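Local coordinates for segregation and condensation protein B (Mycobacterium tuberculosis, PDB 2Z99), which probably acts in chromosome partition during cell division, as a winged-helix subunit of the bacterial SMC segregation and condensation complex, at residues V126-D129 with A130-T134; T157-L160 with F161-R164; Y77-A80 with R81-P84; R117-V120 with S121-G125. All coordinates share one frame; numbering follows the deposited sequence.

Along the chain the order is contact 3, contact 4, contact 1, contact 2. Contact 3 closes the two-stranded hairpin 65-70/73-78 and opens helix 83-94. The other three belong to a winged-helix unit built on helix 100-112. Contact 4 is helix 117-124 and contact 1 is the start of helix 129-137; these helices follow each other as a helix-turn-helix. Their contact centres are about 10 Å apart and they touch. Contact 2 runs from the end of strand 153-157 into helix 159-165, its centre about 19 Å from that of contact 1. Contact 3 lies about 47 Å from contact 4, centre to centre. The chain is therefore elongated, with contact 3 touching the second subunit; the other three are not touched by it.

Contact 1. Residues V126-D129 with A130-T134; sequences VNVD and AVMRT
Val128 and Met132 meet where the turn of a helix-turn-helix, part of a winged-helix fold, passes into helix 129-137. Val128 holds the N-cap position. Backbone bonds start the helix. Met132 N donates to Val128 O at 2.8 Å. Arg133 N donates to Asp129 O at 2.9 Å, with 164° at the hydrogen. At the next residue, Thr134 OG1 donates to Val131 O at 3.2 Å.

The apolar contact is small. Val128 CG2 lies 3.7 Å from Met132 CG, and the two side chains cross at a slant. Met132 has CG beside its backbone N (chi1 -79°), which turns it back to the helix start. Bends at chi2 and chi3 then carry the thioether away. Val128 also rests on Val120 of helix 117-124, and Val131 on Ala102 and Thr105 of helix 100-112.

Charge plays a lesser part. Asp129 OD1 makes a long, weak ion pair with Arg117 NE. A carboxylate in this first turn would probably be favoured by the helix dipole. Val128 O is closely covered: besides accepting from Met132 N, it has Met132 CG 3.0 Å away.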
loop_
_atom_site.group_PDB
_atom_site.type_symbol
_atom_site.label_atom_id
_atom_site.label_comp_id
_atom_site.label_asym_id
_atom_site.label_seq_id
_atom_site.Cartn_x
_atom_site.Cartn_y
_atom_site.Cartn_z
ATOM N N VAL A 126 -30.346 -8.144 -31.203
ATOM C CA VAL A 126 -29.661 -6.888 -30.908
ATOM C C VAL A 126 -28.272 -6.859 -31.544
ATOM O O VAL A 126 -27.764 -7.886 -31.977
ATOM C CB VAL A 126 -29.468 -6.694 -29.378
ATOM C CG1 VAL A 126 -30.805 -6.585 -28.665
ATOM C CG2 VAL A 126 -28.690 -7.863 -28.814
ATOM N N ASN A 127 -27.659 -5.680 -31.596
ATOM C CA ASN A 127 -26.316 -5.546 -32.143
ATOM C C ASN A 127 -25.387 -6.280 -31.163
ATOM O O ASN A 127 -25.581 -6.206 -29.949
ATOM C CB ASN A 127 -25.935 -4.067 -32.210
ATOM C CG ASN A 127 -24.579 -3.845 -32.837
ATOM O OD1 ASN A 127 -24.457 -3.801 -34.063
ATOM N ND2 ASN A 127 -23.546 -3.719 -32.004
ATOM N N VAL A 128 -24.376 -6.975 -31.673
ATOM C CA VAL A 128 -23.482 -7.724 -30.795
ATOM C C VAL A 128 -21.996 -7.457 -30.986
ATOM O O VAL A 128 -21.171 -8.254 -30.557
ATOM C CB VAL A 128 -23.706 -9.253 -30.951
ATOM C CG1 VAL A 128 -25.100 -9.626 -30.492
ATOM C CG2 VAL A 128 -23.504 -9.670 -32.395
ATOM N N ASP A 129 -21.645 -6.335 -31.600
ATOM C CA ASP A 129 -20.238 -6.029 -31.850
ATOM C C ASP A 129 -19.371 -5.926 -30.598
ATOM O O ASP A 129 -18.244 -6.434 -30.571
ATOM C CB ASP A 129 -20.121 -4.740 -32.657
ATOM C CG ASP A 129 -20.939 -4.784 -33.931
ATOM O OD1 ASP A 129 -20.981 -5.858 -34.567
ATOM O OD2 ASP A 129 -21.538 -3.746 -34.295
ATOM N N ALA A 130 -19.890 -5.266 -29.567
ATOM C CA ALA A 130 -19.150 -5.101 -28.321
ATOM C C ALA A 130 -18.860 -6.453 -27.684
ATOM O O ALA A 130 -17.726 -6.725 -27.279
ATOM C CB ALA A 130 -19.933 -4.213 -27.351
ATOM N N VAL A 131 -19.883 -7.300 -27.601
ATOM C CA VAL A 131 -19.725 -8.619 -27.013
ATOM C C VAL A 131 -18.901 -9.538 -27.907
ATOM O O VAL A 131 -18.162 -10.388 -27.417
ATOM C CB VAL A 131 -21.091 -9.276 -26.740
ATOM C CG1 VAL A 131 -20.898 -10.709 -26.317
ATOM C CG2 VAL A 131 -21.815 -8.521 -25.650
ATOM N N MET A 132 -19.040 -9.389 -29.219
ATOM C CA MET A 132 -18.268 -10.218 -30.142
ATOM C C MET A 132 -16.799 -9.901 -29.918
ATOM O O MET A 132 -15.973 -10.791 -29.752
ATOM C CB MET A 132 -18.637 -9.914 -31.595
ATOM C CG MET A 132 -19.927 -10.565 -32.062
ATOM S SD MET A 132 -19.913 -12.359 -31.864
ATOM C CE MET A 132 -19.283 -12.884 -33.431
ATOM N N ARG A 133 -16.499 -8.610 -29.907
ATOM C CA ARG A 133 -15.149 -8.118 -29.695
ATOM C C ARG A 133 -14.529 -8.728 -28.441
ATOM O O ARG A 133 -13.484 -9.374 -28.521
ATOM C CB ARG A 133 -15.177 -6.604 -29.548
ATOM C CG ARG A 133 -13.821 -5.937 -29.556
ATOM C CD ARG A 133 -13.930 -4.504 -29.061
ATOM N NE ARG A 133 -15.065 -3.815 -29.665
ATOM C CZ ARG A 133 -15.642 -2.737 -29.140
ATOM N NH1 ARG A 133 -15.186 -2.223 -28.002
ATOM N NH2 ARG A 133 -16.688 -2.183 -29.739
ATOM N N THR A 134 -15.161 -8.528 -27.284
ATOM C CA THR A 134 -14.592 -9.062 -26.055
ATOM C C THR A 134 -14.444 -10.578 -26.147
ATOM O O THR A 134 -13.401 -11.118 -25.803
ATOM C CB THR A 134 -15.421 -8.677 -24.786
ATOM O OG1 THR A 134 -16.672 -9.367 -24.791
ATOM C CG2 THR A 134 -15.677 -7.180 -24.739
#

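Contact 2. Residues T157-L160 with F161-R164; sequences TTEL and FLER
Phe161 has CG opposite its backbone N (chi1 159°), and this turns one ring face to the Thr157 methyl. Thr158 holds OG1 between its backbone N and carbonyl carbon (chi1 65°), where it can cap the helix. Thr157 CG2 sits over the Phe161 ring face in a CH-pi arrangement. The fit here is tight and the exact distance uncertain. Thr158 O lies at the ring edge, near its plane. The ring also packs on Leu106 and Ala110 of helix 100-112.

Thr158 is the N-cap of helix 159-165: its OG1 accepts from Phe161 N at 3.2 Å. Glu163 N reaches Glu159 O at 3.1 Å. Arg164 N bonds Leu160 O at 2.8 Å. Leu160 CD2 touches Arg164 CG at 3.5 Å, and Arg164 also packs on Leu140. Leu162 runs alongside Glu159.

The helix thus starts straight after wing strand 153-157. Thr158 OG1 is also hydrogen-bonded to Gly139 O, and Thr157 OG1 to Gln113 NE2. Neither threonine hydroxyl therefore lacks a polar partner, and the cap takes up a first-turn N-H that has no earlier helical carbonyl to bond.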
loop_
_atom_site.group_PDB
_atom_site.type_symbol
_atom_site.label_atom_id
_atom_site.label_comp_id
_atom_site.label_asym_id
_atom_site.label_seq_id
_atom_site.Cartn_x
_atom_site.Cartn_y
_atom_site.Cartn_z
ATOM N N THR A 157 -16.357 -21.541 -31.304
ATOM C CA THR A 157 -15.769 -21.467 -29.989
ATOM C C THR A 157 -14.394 -22.098 -30.120
ATOM O O THR A 157 -14.219 -23.074 -30.848
ATOM C CB THR A 157 -16.593 -22.252 -28.973
ATOM O OG1 THR A 157 -16.724 -23.612 -29.407
ATOM C CG2 THR A 157 -17.973 -21.640 -28.828
ATOM N N THR A 158 -13.419 -21.529 -29.426
ATOM C CA THR A 158 -12.057 -22.027 -29.474
ATOM C C THR A 158 -11.907 -23.276 -28.623
ATOM O O THR A 158 -12.892 -23.867 -28.192
ATOM C CB THR A 158 -11.090 -20.970 -28.953
ATOM O OG1 THR A 158 -11.348 -20.736 -27.562
ATOM C CG2 THR A 158 -11.270 -19.667 -29.727
ATOM N N GLU A 159 -10.660 -23.675 -28.395
ATOM C CA GLU A 159 -10.350 -24.840 -27.576
ATOM C C GLU A 159 -10.352 -24.360 -26.125
ATOM O O GLU A 159 -10.798 -25.065 -25.218
ATOM C CB GLU A 159 -8.966 -25.381 -27.935
ATOM C CG GLU A 159 -8.763 -25.692 -29.414
ATOM C CD GLU A 159 -9.656 -26.815 -29.911
ATOM O OE1 GLU A 159 -9.586 -27.930 -29.342
ATOM O OE2 GLU A 159 -10.423 -26.584 -30.874
ATOM N N LEU A 160 -9.849 -23.147 -25.927
ATOM C CA LEU A 160 -9.786 -22.531 -24.610
ATOM C C LEU A 160 -11.195 -22.457 -24.029
ATOM O O LEU A 160 -11.384 -22.555 -22.814
ATOM C CB LEU A 160 -9.182 -21.129 -24.730
ATOM C CG LEU A 160 -8.685 -20.423 -23.468
ATOM C CD1 LEU A 160 -8.022 -19.116 -23.872
ATOM C CD2 LEU A 160 -9.832 -20.176 -22.499
ATOM N N PHE A 161 -12.180 -22.279 -24.906
ATOM C CA PHE A 161 -13.578 -22.211 -24.492
ATOM C C PHE A 161 -13.958 -23.523 -23.816
ATOM O O PHE A 161 -14.636 -23.541 -22.787
ATOM C CB PHE A 161 -14.478 -21.986 -25.709
ATOM C CG PHE A 161 -15.906 -22.386 -25.486
ATOM C CD1 PHE A 161 -16.736 -21.632 -24.670
ATOM C CD2 PHE A 161 -16.411 -23.543 -26.069
ATOM C CE1 PHE A 161 -18.048 -22.026 -24.437
ATOM C CE2 PHE A 161 -17.722 -23.947 -25.843
ATOM C CZ PHE A 161 -18.543 -23.187 -25.025
ATOM N N LEU A 162 -13.519 -24.621 -24.420
ATOM C CA LEU A 162 -13.791 -25.949 -23.892
ATOM C C LEU A 162 -13.115 -26.090 -22.530
ATOM O O LEU A 162 -13.597 -26.815 -21.658
ATOM C CB LEU A 162 -13.260 -27.005 -24.861
ATOM C CG LEU A 162 -13.825 -26.918 -26.282
ATOM C CD1 LEU A 162 -12.975 -27.742 -27.234
ATOM C CD2 LEU A 162 -15.268 -27.395 -26.291
ATOM N N GLU A 163 -12.002 -25.383 -22.355
ATOM C CA GLU A 163 -11.253 -25.412 -21.104
ATOM C C GLU A 163 -11.945 -24.613 -20.003
ATOM O O GLU A 163 -12.479 -25.196 -19.059
ATOM C CB GLU A 163 -9.839 -24.867 -21.322
ATOM C CG GLU A 163 -8.934 -25.776 -22.137
ATOM C CD GLU A 163 -7.553 -25.187 -22.350
ATOM O OE1 GLU A 163 -6.910 -24.792 -21.351
ATOM O OE2 GLU A 163 -7.110 -25.121 -23.516
ATOM N N ARG A 164 -11.932 -23.284 -20.124
ATOM C CA ARG A 164 -12.565 -22.415 -19.131
ATOM C C ARG A 164 -13.963 -22.899 -18.777
ATOM O O ARG A 164 -14.505 -22.562 -17.724
ATOM C CB ARG A 164 -12.651 -20.978 -19.643
ATOM C CG ARG A 164 -11.402 -20.155 -19.422
ATOM C CD ARG A 164 -11.646 -18.706 -19.805
ATOM N NE ARG A 164 -10.525 -17.839 -19.451
ATOM C CZ ARG A 164 -10.480 -16.532 -19.703
ATOM N NH1 ARG A 164 -11.495 -15.935 -20.314
ATOM N NH2 ARG A 164 -9.421 -15.821 -19.337
#

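Contact 3. Residues Y77-A80 with R81-P84; sequences YTRA and RFAP
Phe82 N donates to Arg79 O and Ala83 N to Ala80 O, both at 2.9 Å and fairly straight (159° and 158° at the hydrogen), so the backbone turns in two successive three-residue steps.

The side-chain contact is between Phe82 and Arg79. Phe82 CD2 lies 3.6 Å from Arg79 CB, which meets the ring at its edge and in its plane. Phe82 has CG beside its backbone N (chi1 -58°), and this brings the ring back to Arg79. Over one face, offset to the rim, Arg81 CG stands 3.8 Å above the Phe82 plane. The Arg81 chain then bends at chi3, and Phe82 CZ sits over the rim of its guanidinium.

The arginine ends are held by other residues. Arg79 NE bonds Ser63 O. Arg81 forms salt bridges from NH1 to Asp62 and from NH2 to Glu15 of the second subunit. Phe82 packs on Arg18 of that subunit.

This short 3-10 turn joins the hairpin 65-70/73-78 to helix 83-94. Such a hairpin after three helices is consistent with the wing of an N-terminal winged-helix domain, here at the interface with the second subunit.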
loop_
_atom_site.group_PDB
_atom_site.type_symbol
_atom_site.label_atom_id
_atom_site.label_comp_id
_atom_site.label_asym_id
_atom_site.label_seq_id
_atom_site.Cartn_x
_atom_site.Cartn_y
_atom_site.Cartn_z
ATOM N N TYR A 77 9.264 -5.429 0.668
ATOM C CA TYR A 77 9.102 -5.736 -0.747
ATOM C C TYR A 77 8.688 -7.195 -0.950
ATOM O O TYR A 77 8.755 -8.019 -0.036
ATOM C CB TYR A 77 10.419 -5.529 -1.509
ATOM C CG TYR A 77 10.937 -4.114 -1.516
ATOM C CD1 TYR A 77 11.233 -3.457 -0.325
ATOM C CD2 TYR A 77 11.100 -3.417 -2.715
ATOM C CE1 TYR A 77 11.672 -2.136 -0.318
ATOM C CE2 TYR A 77 11.541 -2.090 -2.724
ATOM C CZ TYR A 77 11.822 -1.456 -1.521
ATOM O OH TYR A 77 12.227 -0.140 -1.511
ATOM N N THR A 78 8.257 -7.500 -2.168
ATOM C CA THR A 78 7.895 -8.856 -2.549
ATOM C C THR A 78 9.223 -9.545 -2.879
ATOM O O THR A 78 10.039 -9.002 -3.631
ATOM C CB THR A 78 6.998 -8.840 -3.784
ATOM O OG1 THR A 78 5.630 -8.922 -3.368
ATOM C CG2 THR A 78 7.353 -9.983 -4.732
ATOM N N ARG A 79 9.455 -10.722 -2.311
ATOM C CA ARG A 79 10.706 -11.424 -2.565
ATOM C C ARG A 79 10.770 -11.826 -4.032
ATOM O O ARG A 79 9.803 -12.350 -4.592
ATOM C CB ARG A 79 10.826 -12.643 -1.639
ATOM C CG ARG A 79 12.244 -13.170 -1.487
ATOM C CD ARG A 79 12.364 -14.184 -0.341
ATOM N NE ARG A 79 12.204 -13.575 0.984
ATOM C CZ ARG A 79 13.153 -12.901 1.627
ATOM N NH1 ARG A 79 14.352 -12.745 1.086
ATOM N NH2 ARG A 79 12.897 -12.361 2.807
ATOM N N ALA A 80 11.916 -11.559 -4.651
ATOM C CA ALA A 80 12.154 -11.832 -6.073
ATOM C C ALA A 80 11.424 -13.012 -6.718
ATOM O O ALA A 80 10.546 -12.818 -7.566
ATOM C CB ALA A 80 13.661 -11.969 -6.329
ATOM N N ARG A 81 11.798 -14.227 -6.329
ATOM C CA ARG A 81 11.207 -15.433 -6.893
ATOM C C ARG A 81 9.686 -15.453 -6.973
ATOM O O ARG A 81 9.125 -16.234 -7.722
ATOM C CB ARG A 81 11.694 -16.680 -6.124
ATOM C CG ARG A 81 11.499 -16.617 -4.602
ATOM C CD ARG A 81 11.979 -17.894 -3.882
ATOM N NE ARG A 81 11.123 -19.028 -4.195
ATOM C CZ ARG A 81 10.503 -19.777 -3.291
ATOM N NH1 ARG A 81 10.650 -19.530 -1.999
ATOM N NH2 ARG A 81 9.682 -20.737 -3.688
ATOM N N PHE A 82 9.010 -14.600 -6.221
ATOM C CA PHE A 82 7.558 -14.620 -6.248
ATOM C C PHE A 82 6.902 -13.646 -7.231
ATOM O O PHE A 82 5.674 -13.507 -7.246
ATOM C CB PHE A 82 7.025 -14.388 -4.830
ATOM C CG PHE A 82 7.505 -15.406 -3.833
ATOM C CD1 PHE A 82 7.088 -16.728 -3.915
ATOM C CD2 PHE A 82 8.401 -15.048 -2.827
ATOM C CE1 PHE A 82 7.556 -17.679 -3.015
ATOM C CE2 PHE A 82 8.877 -15.987 -1.921
ATOM C CZ PHE A 82 8.453 -17.310 -2.012
ATOM N N ALA A 83 7.710 -12.984 -8.055
ATOM C CA ALA A 83 7.184 -12.021 -9.027
ATOM C C ALA A 83 6.064 -12.633 -9.870
ATOM O O ALA A 83 4.964 -12.081 -9.954
ATOM C CB ALA A 83 8.309 -11.519 -9.937
ATOM N N PRO A 84 6.330 -13.790 -10.497
ATOM C CA PRO A 84 5.332 -14.465 -11.331
ATOM C C PRO A 84 3.937 -14.504 -10.710
ATOM O O PRO A 84 2.946 -14.259 -11.388
ATOM C CB PRO A 84 5.929 -15.858 -11.510
ATOM C CG PRO A 84 7.393 -15.582 -11.549
ATOM C CD PRO A 84 7.573 -14.583 -10.424
#

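Contact 4. Residues R117-V120 with S121-G125; sequences RARV and SAVRG
Arg117 O and Ser121 N begin the tight part of this contact, the backbone of helix 117-124. Their bond is short, 2.6 Å, and close to straight at 166°. Val123 N donates to Arg119 O at 2.9 Å. Ala122 N bonds Ala118 O. Arg124 N closes on Val120 O at 2.9 Å. Side chains crowd these oxygens too. Val123 sets CG2 beside its backbone N, with CG1 opposite it (chi1 167°), and CG2 comes to 3.0 Å from Arg119 O. Arg124 CG lies 3.3 Å from Val120 O.

Contacts between side chains are looser. Arg119 CG and Val123 CG2 are 4.0 Å apart on the exposed side, one chain slanting across the other. The Arg119 chain bends at chi3 and touches Arg112 of helix 100-112. Ala118 and Ala122 are also exposed. Val120 is the buried residue and packs on Thr105 of helix 100-112. Arg124, bent at chi2 and chi3, touches Ala101 and Thr105 of the same helix.

The C-terminal end is fastened by polar bonds. Ser121 OG is hydrogen-bonded to Val126 O, just past the helix. Gly125 N makes a weak bond to Ala122 O at 3.0 Å, and Val126 N turns back to Ser121 O. Gly125 has positive phi (77°), a backbone shape easiest for a residue without a side chain. It is the C-prime residue of a Schellman motif, which ends the first helix of the helix-turn-helix in this winged-helix fold.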
loop_
_atom_site.group_PDB
_atom_site.type_symbol
_atom_site.label_atom_id
_atom_site.label_comp_id
_atom_site.label_asym_id
_atom_site.label_seq_id
_atom_site.Cartn_x
_atom_site.Cartn_y
_atom_site.Cartn_z
ATOM N N ARG A 117 -21.972 -13.476 -37.692
ATOM C CA ARG A 117 -22.489 -12.645 -36.624
ATOM C C ARG A 117 -23.890 -12.175 -36.995
ATOM O O ARG A 117 -24.691 -11.876 -36.123
ATOM C CB ARG A 117 -21.575 -11.450 -36.325
ATOM C CG ARG A 117 -21.238 -10.577 -37.492
ATOM C CD ARG A 117 -21.277 -9.124 -37.063
ATOM N NE ARG A 117 -20.571 -8.877 -35.810
ATOM C CZ ARG A 117 -19.250 -8.933 -35.655
ATOM N NH1 ARG A 117 -18.462 -9.232 -36.675
ATOM N NH2 ARG A 117 -18.711 -8.675 -34.472
ATOM N N ALA A 118 -24.190 -12.135 -38.290
ATOM C CA ALA A 118 -25.515 -11.721 -38.734
ATOM C C ALA A 118 -26.578 -12.614 -38.107
ATOM O O ALA A 118 -27.659 -12.146 -37.771
ATOM C CB ALA A 118 -25.613 -11.785 -40.243
ATOM N N ARG A 119 -26.277 -13.898 -37.941
ATOM C CA ARG A 119 -27.248 -14.803 -37.335
ATOM C C ARG A 119 -27.210 -14.696 -35.818
ATOM O O ARG A 119 -28.193 -14.995 -35.140
ATOM C CB ARG A 119 -26.997 -16.256 -37.742
ATOM C CG ARG A 119 -28.053 -17.224 -37.207
ATOM C CD ARG A 119 -27.701 -18.681 -37.482
ATOM N NE ARG A 119 -28.495 -19.306 -38.543
ATOM C CZ ARG A 119 -28.616 -18.839 -39.785
ATOM N NH1 ARG A 119 -27.998 -17.718 -40.147
ATOM N NH2 ARG A 119 -29.342 -19.509 -40.676
ATOM N N VAL A 120 -26.069 -14.286 -35.279
ATOM C CA VAL A 120 -25.955 -14.123 -33.842
ATOM C C VAL A 120 -26.725 -12.861 -33.461
ATOM O O VAL A 120 -27.440 -12.822 -32.463
ATOM C CB VAL A 120 -24.489 -13.963 -33.398
ATOM C CG1 VAL A 120 -24.440 -13.673 -31.920
ATOM C CG2 VAL A 120 -23.703 -15.230 -33.709
ATOM N N SER A 121 -26.569 -11.824 -34.266
ATOM C CA SER A 121 -27.255 -10.575 -34.020
ATOM C C SER A 121 -28.774 -10.797 -34.115
ATOM O O SER A 121 -29.544 -10.306 -33.283
ATOM C CB SER A 121 -26.788 -9.537 -35.036
ATOM O OG SER A 121 -27.247 -8.254 -34.689
ATOM N N ALA A 122 -29.200 -11.555 -35.117
ATOM C CA ALA A 122 -30.616 -11.825 -35.296
ATOM C C ALA A 122 -31.154 -12.677 -34.155
ATOM O O ALA A 122 -32.163 -12.328 -33.532
ATOM C CB ALA A 122 -30.860 -12.517 -36.624
ATOM N N VAL A 123 -30.481 -13.788 -33.879
ATOM C CA VAL A 123 -30.890 -14.683 -32.801
ATOM C C VAL A 123 -30.948 -13.980 -31.447
ATOM O O VAL A 123 -31.800 -14.298 -30.622
ATOM C CB VAL A 123 -29.939 -15.897 -32.700
ATOM C CG1 VAL A 123 -30.170 -16.661 -31.399
ATOM C CG2 VAL A 123 -30.164 -16.814 -33.883
ATOM N N ARG A 124 -30.051 -13.031 -31.207
ATOM C CA ARG A 124 -30.052 -12.318 -29.936
ATOM C C ARG A 124 -31.058 -11.164 -29.987
ATOM O O ARG A 124 -31.552 -10.699 -28.955
ATOM C CB ARG A 124 -28.659 -11.758 -29.624
ATOM C CG ARG A 124 -27.605 -12.776 -29.181
ATOM C CD ARG A 124 -27.668 -13.094 -27.688
ATOM N NE ARG A 124 -27.689 -11.915 -26.805
ATOM C CZ ARG A 124 -26.791 -10.925 -26.811
ATOM N NH1 ARG A 124 -25.774 -10.940 -27.661
ATOM N NH2 ARG A 124 -26.899 -9.920 -25.952
ATOM N N GLY A 125 -31.347 -10.706 -31.200
ATOM C CA GLY A 125 -32.276 -9.608 -31.378
ATOM C C GLY A 125 -31.662 -8.263 -31.061
ATOM O O GLY A 125 -32.373 -7.332 -30.702
#